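Local coordinates for protein malyl-CoA lyase/beta-methylmalyl-CoA lyase (Methylobacterium extorquens, PDB 5UGR) that belongs to the HpcH/HpaI aldolase/citrate lyase family of TIM-barrel enzymes and holds a magnesium ion at a site of acidic side chains, at residues Ala9-Pro21 with Glu251-Asn265. Numbering follows the deposited sequence. Where two conformers were deposited one is given.
Sequences ATPRLHRSELAVP and EGKWAIHPSQIDLAN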
loop_
_atom_site.group_PDB
_atom_site.type_symbol
_atom_site.label_atom_id
_atom_site.label_comp_id
_atom_site.label_asym_id
_atom_site.label_seq_id
_atom_site.Cartn_x
_atom_site.Cartn_y
_atom_site.Cartn_z
ATOM N N ALA A 9 -15.798 16.881 -9.206
ATOM C CA ALA A 9 -15.254 17.415 -10.446
ATOM C C ALA A 9 -16.093 18.554 -10.985
ATOM O O ALA A 9 -17.285 18.678 -10.728
ATOM C CB ALA A 9 -15.126 16.312 -11.490
ATOM N N THR A 10 -15.477 19.301 -11.879
ATOM C CA THR A 10 -16.148 20.333 -12.650
ATOM C C THR A 10 -17.488 19.855 -13.150
ATOM O O THR A 10 -17.504 18.830 -13.854
ATOM C CB THR A 10 -15.239 20.627 -13.900
ATOM O OG1 THR A 10 -13.938 21.096 -13.441
ATOM C CG2 THR A 10 -15.831 21.698 -14.702
ATOM N N PRO A 11 -18.612 20.553 -12.849
ATOM C CA PRO A 11 -19.955 19.968 -13.089
ATOM C C PRO A 11 -20.596 20.211 -14.487
ATOM O O PRO A 11 -21.507 21.035 -14.600
ATOM C CB PRO A 11 -20.809 20.603 -11.980
ATOM C CG PRO A 11 -20.177 21.939 -11.736
ATOM C CD PRO A 11 -18.699 21.802 -12.073
ATOM N N ARG A 12 -20.235 19.425 -15.478
ATOM C CA ARG A 12 -20.721 19.587 -16.869
ATOM C C ARG A 12 -21.926 18.723 -17.100
ATOM O O ARG A 12 -22.054 17.628 -16.523
ATOM C CB ARG A 12 -19.660 19.176 -17.868
ATOM C CG ARG A 12 -18.291 19.820 -17.661
ATOM C CD ARG A 12 -17.307 19.492 -18.765
ATOM N NE ARG A 12 -15.935 19.812 -18.400
ATOM C CZ ARG A 12 -15.178 20.764 -18.938
ATOM N NH1 ARG A 12 -15.661 21.684 -19.807
ATOM N NH2 ARG A 12 -13.936 20.831 -18.564
ATOM N N LEU A 13 -22.767 19.178 -18.047
ATOM C CA LEU A 13 -23.886 18.403 -18.557
ATOM C C LEU A 13 -23.342 17.379 -19.546
ATOM O O LEU A 13 -22.558 17.701 -20.417
ATOM C CB LEU A 13 -24.902 19.327 -19.237
ATOM C CG LEU A 13 -26.119 18.642 -19.791
ATOM C CD1 LEU A 13 -27.020 18.102 -18.718
ATOM C CD2 LEU A 13 -26.935 19.650 -20.594
ATOM N N HIS A 14 -23.670 16.117 -19.335
ATOM C CA HIS A 14 -23.023 15.012 -20.028
ATOM C C HIS A 14 -24.006 13.857 -20.286
ATOM O O HIS A 14 -23.727 12.694 -19.995
ATOM C CB HIS A 14 -21.843 14.579 -19.154
ATOM C CG HIS A 14 -20.832 13.744 -19.830
ATOM N ND1 HIS A 14 -19.526 13.675 -19.380
ATOM C CD2 HIS A 14 -20.901 12.941 -20.908
ATOM C CE1 HIS A 14 -18.839 12.887 -20.176
ATOM N NE2 HIS A 14 -19.657 12.413 -21.091
ATOM N N ARG A 15 -25.172 14.169 -20.824
ATOM C CA ARG A 15 -26.174 13.138 -21.124
ATOM C C ARG A 15 -25.821 12.256 -22.324
ATOM O O ARG A 15 -26.114 11.054 -22.361
ATOM C CB ARG A 15 -27.541 13.788 -21.353
ATOM C CG ARG A 15 -28.081 14.603 -20.205
ATOM C CD ARG A 15 -29.219 15.479 -20.629
ATOM N NE ARG A 15 -28.844 16.385 -21.690
ATOM C CZ ARG A 15 -29.709 17.044 -22.458
ATOM N NH1 ARG A 15 -31.025 16.937 -22.285
ATOM N NH2 ARG A 15 -29.265 17.838 -23.402
ATOM N N SER A 16 -25.257 12.905 -23.338
ATOM C CA SER A 16 -24.942 12.318 -24.619
ATOM C C SER A 16 -23.517 12.632 -24.980
ATOM O O SER A 16 -23.054 13.781 -24.827
ATOM C CB SER A 16 -25.905 12.850 -25.700
ATOM O OG SER A 16 -25.947 14.264 -25.733
ATOM N N GLU A 17 -22.803 11.591 -25.441
ATOM C CA GLU A 17 -21.382 11.742 -25.822
ATOM C C GLU A 17 -21.225 11.161 -27.202
ATOM O O GLU A 17 -21.263 9.927 -27.382
ATOM C CB GLU A 17 -20.517 11.041 -24.782
ATOM C CG GLU A 17 -19.029 11.019 -25.085
ATOM C CD GLU A 17 -18.161 10.520 -23.925
ATOM O OE1 GLU A 17 -16.931 10.259 -24.131
ATOM O OE2 GLU A 17 -18.711 10.410 -22.794
ATOM N N LEU A 18 -21.052 12.054 -28.197
ATOM C CA LEU A 18 -21.006 11.627 -29.600
ATOM C C LEU A 18 -19.568 11.419 -30.035
ATOM O O LEU A 18 -18.734 12.316 -29.882
ATOM C CB LEU A 18 -21.653 12.699 -30.475
ATOM C CG LEU A 18 -21.624 12.486 -31.974
ATOM C CD1 LEU A 18 -22.552 11.347 -32.341
ATOM C CD2 LEU A 18 -22.041 13.743 -32.705
ATOM N N ALA A 19 -19.308 10.244 -30.610
ATOM C CA ALA A 19 -18.041 9.871 -31.179
ATOM C C ALA A 19 -17.986 10.240 -32.645
ATOM O O ALA A 19 -18.853 9.824 -33.407
ATOM C CB ALA A 19 -17.861 8.383 -31.056
ATOM N N VAL A 20 -16.952 10.972 -33.043
ATOM C CA VAL A 20 -16.831 11.405 -34.451
ATOM C C VAL A 20 -15.406 11.120 -34.951
ATOM O O VAL A 20 -14.467 11.690 -34.428
ATOM C CB VAL A 20 -17.148 12.887 -34.625
ATOM C CG1 VAL A 20 -17.185 13.230 -36.131
ATOM C CG2 VAL A 20 -18.431 13.311 -33.943
ATOM N N PRO A 21 -15.246 10.294 -35.994
ATOM C CA PRO A 21 -13.911 10.033 -36.477
ATOM C C PRO A 21 -13.215 11.238 -37.095
ATOM O O PRO A 21 -13.789 11.915 -37.954
ATOM C CB PRO A 21 -14.067 8.908 -37.483
ATOM C CG PRO A 21 -15.422 8.359 -37.286
ATOM C CD PRO A 21 -16.256 9.473 -36.685
ATOM N N GLU A 251 -24.783 8.934 -15.566
ATOM C CA GLU A 251 -25.163 10.289 -15.934
ATOM C C GLU A 251 -25.316 10.520 -17.408
ATOM O O GLU A 251 -25.877 11.553 -17.791
ATOM C CB GLU A 251 -23.998 11.188 -15.385
ATOM C CG GLU A 251 -24.177 12.595 -15.475
ATOM C CD GLU A 251 -23.244 13.305 -14.529
ATOM O OE1 GLU A 251 -23.039 14.465 -14.884
ATOM O OE2 GLU A 251 -22.879 12.682 -13.469
ATOM N N GLY A 252 -24.800 9.599 -18.242
ATOM C CA GLY A 252 -24.922 9.737 -19.695
ATOM C C GLY A 252 -24.454 8.520 -20.420
ATOM O O GLY A 252 -24.019 7.533 -19.790
ATOM N N LYS A 253 -24.574 8.559 -21.754
ATOM C CA LYS A 253 -24.224 7.420 -22.597
ATOM C C LYS A 253 -23.727 7.910 -23.946
ATOM O O LYS A 253 -24.122 8.997 -24.462
ATOM C CB LYS A 253 -25.417 6.479 -22.807
ATOM C CG LYS A 253 -25.137 5.158 -23.519
ATOM C CD LYS A 253 -26.295 4.190 -23.463
ATOM C CE LYS A 253 -26.068 2.932 -24.270
ATOM N NZ LYS A 253 -24.823 2.244 -23.844
ATOM N N TRP A 254 -22.833 7.081 -24.526
ATOM C CA TRP A 254 -22.351 7.386 -25.849
ATOM C C TRP A 254 -23.452 7.276 -26.913
ATOM O O TRP A 254 -24.331 6.436 -26.840
ATOM C CB TRP A 254 -21.206 6.471 -26.271
ATOM C CG TRP A 254 -19.930 6.675 -25.513
ATOM C CD1 TRP A 254 -19.745 7.223 -24.261
ATOM C CD2 TRP A 254 -18.657 6.227 -25.946
ATOM N NE1 TRP A 254 -18.417 7.171 -23.921
ATOM C CE2 TRP A 254 -17.719 6.551 -24.933
ATOM C CE3 TRP A 254 -18.220 5.582 -27.087
ATOM C CZ2 TRP A 254 -16.377 6.240 -25.057
ATOM C CZ3 TRP A 254 -16.904 5.273 -27.222
ATOM C CH2 TRP A 254 -15.979 5.582 -26.208
ATOM N N ALA A 255 -23.273 8.110 -27.937
ATOM C CA ALA A 255 -23.957 8.002 -29.208
ATOM C C ALA A 255 -22.888 7.760 -30.281
ATOM O O ALA A 255 -21.941 8.542 -30.429
ATOM C CB ALA A 255 -24.776 9.257 -29.504
ATOM N N ILE A 256 -23.054 6.686 -31.011
ATOM C CA ILE A 256 -22.152 6.382 -32.131
ATOM C C ILE A 256 -22.908 6.397 -33.457
ATOM O O ILE A 256 -22.336 6.071 -34.506
ATOM C CB ILE A 256 -21.327 5.082 -31.931
ATOM C CG1 ILE A 256 -22.202 3.860 -31.772
ATOM C CG2 ILE A 256 -20.361 5.191 -30.745
ATOM C CD1 ILE A 256 -21.405 2.563 -31.954
ATOM N N HIS A 257 -24.169 6.784 -33.411
ATOM C CA HIS A 257 -25.018 7.040 -34.595
ATOM C C HIS A 257 -25.911 8.189 -34.220
ATOM O O HIS A 257 -26.349 8.296 -33.057
ATOM C CB HIS A 257 -25.856 5.818 -34.867
ATOM C CG HIS A 257 -26.686 5.913 -36.100
ATOM N ND1 HIS A 257 -27.974 6.428 -36.114
ATOM C CD2 HIS A 257 -26.417 5.537 -37.368
ATOM C CE1 HIS A 257 -28.449 6.374 -37.344
ATOM N NE2 HIS A 257 -27.527 5.837 -38.129
ATOM N N PRO A 258 -26.178 9.123 -35.165
ATOM C CA PRO A 258 -26.917 10.316 -34.768
ATOM C C PRO A 258 -28.270 10.097 -34.091
ATOM O O PRO A 258 -28.692 10.896 -33.245
ATOM C CB PRO A 258 -27.069 11.089 -36.101
ATOM C CG PRO A 258 -25.956 10.604 -36.950
ATOM C CD PRO A 258 -25.755 9.172 -36.582
ATOM N N SER A 259 -28.953 9.024 -34.454
ATOM C CA SER A 259 -30.234 8.649 -33.830
ATOM C C SER A 259 -30.165 8.437 -32.321
ATOM O O SER A 259 -31.144 8.598 -31.623
ATOM C CB SER A 259 -30.778 7.379 -34.446
ATOM O OG SER A 259 -29.976 6.217 -34.133
ATOM N N GLN A 260 -28.988 8.127 -31.836
ATOM C CA GLN A 260 -28.834 7.845 -30.422
ATOM C C GLN A 260 -28.744 9.089 -29.534
ATOM O O GLN A 260 -28.974 9.012 -28.332
ATOM C CB GLN A 260 -27.659 6.930 -30.188
ATOM C CG GLN A 260 -27.844 5.563 -30.775
ATOM C CD GLN A 260 -26.622 4.701 -30.712
ATOM O OE1 GLN A 260 -25.487 5.185 -30.545
ATOM N NE2 GLN A 260 -26.817 3.408 -30.901
ATOM N N ILE A 261 -28.478 10.237 -30.138
ATOM C CA ILE A 261 -28.344 11.480 -29.386
ATOM C C ILE A 261 -29.607 11.859 -28.646
ATOM O O ILE A 261 -29.549 12.123 -27.436
ATOM C CB ILE A 261 -27.897 12.639 -30.295
ATOM C CG1 ILE A 261 -26.499 12.371 -30.892
ATOM C CG2 ILE A 261 -27.865 13.955 -29.544
ATOM C CD1 ILE A 261 -26.115 13.315 -32.018
ATOM N N ASP A 262 -30.757 11.860 -29.339
ATOM C CA ASP A 262 -32.012 12.260 -28.697
ATOM C C ASP A 262 -32.399 11.220 -27.637
ATOM O O ASP A 262 -32.980 11.565 -26.594
ATOM C CB ASP A 262 -33.134 12.398 -29.731
ATOM C CG ASP A 262 -33.029 13.678 -30.556
ATOM O OD1 ASP A 262 -32.211 14.570 -30.262
ATOM O OD2 ASP A 262 -33.762 13.759 -31.553
ATOM N N LEU A 263 -32.079 9.955 -27.901
ATOM C CA LEU A 263 -32.451 8.875 -26.971
ATOM C C LEU A 263 -31.692 9.059 -25.641
ATOM O O LEU A 263 -32.301 9.006 -24.573
ATOM C CB LEU A 263 -32.229 7.475 -27.539
ATOM C CG LEU A 263 -32.919 7.112 -28.835
ATOM C CD1 LEU A 263 -32.496 5.755 -29.299
ATOM C CD2 LEU A 263 -34.407 7.175 -28.644
ATOM N N ALA A 264 -30.385 9.353 -25.721
ATOM C CA ALA A 264 -29.565 9.590 -24.513
ATOM C C ALA A 264 -30.008 10.857 -23.828
ATOM O O ALA A 264 -30.160 10.889 -22.580
ATOM C CB ALA A 264 -28.088 9.649 -24.852
ATOM N N ASN A 265 -30.224 11.924 -24.617
ATOM C CA ASN A 265 -30.660 13.143 -23.967
ATOM C C ASN A 265 -31.934 12.993 -23.178
ATOM O O ASN A 265 -32.086 13.586 -22.086
ATOM C CB ASN A 265 -30.779 14.265 -24.971
ATOM C CG ASN A 265 -29.397 14.820 -25.408
ATOM O OD1 ASN A 265 -28.378 14.596 -24.772
ATOM N ND2 ASN A 265 -29.377 15.538 -26.520
HETATM O O HOH W 1 -24.783 15.758 -16.524
HETATM O O HOH W 2 -19.311 7.376 -34.537
#
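Glu17 and Trp254 lie side by side on one face of two neighbouring parallel strands, 16-21 and 252-255, the first and last of the barrel. Four backbone hydrogen bonds join the two segments. Lys253 N gives to Arg15 O, and Lys253 O takes Glu17 N. Ala255 N gives to Glu17 O at 2.8 Å, and Ala255 O takes Ala19 N.

The Glu17 chain runs extended beside the indole, with CG turned away from the backbone N (chi1 176°). Glu17 CG lies over the five-membered ring of Trp254, a CH-pi contact. Glu17 OE2 accepts from His14 NE2 at 2.8 Å, from above the carboxylate plane. Trp254 NE1 is satisfied by Ser162, and His14 ND1 is hydrogen-bonded to Arg223 NE.

Beside Ala264, Ser16 OG donates to Asn265 OD1 at 2.6 Å and also bonds Asp37 N. The Asn265 amide stacks on the Arg15 guanidinium, planes 12° apart, while Arg15 NE forms a salt bridge with Asp37. Leu18 CD1 meets Ile261 CD1 at 4.1 Å.

The pairing closes the eight-stranded barrel. Strand 38-42 flanks strand 16-21, and strand 223-226 neighbours strand 252-255. The helical segment 259-265 packs against Ser16 and Leu18, nearly antiparallel to strand 16-21, and helix 235-248 touches it through Tyr238.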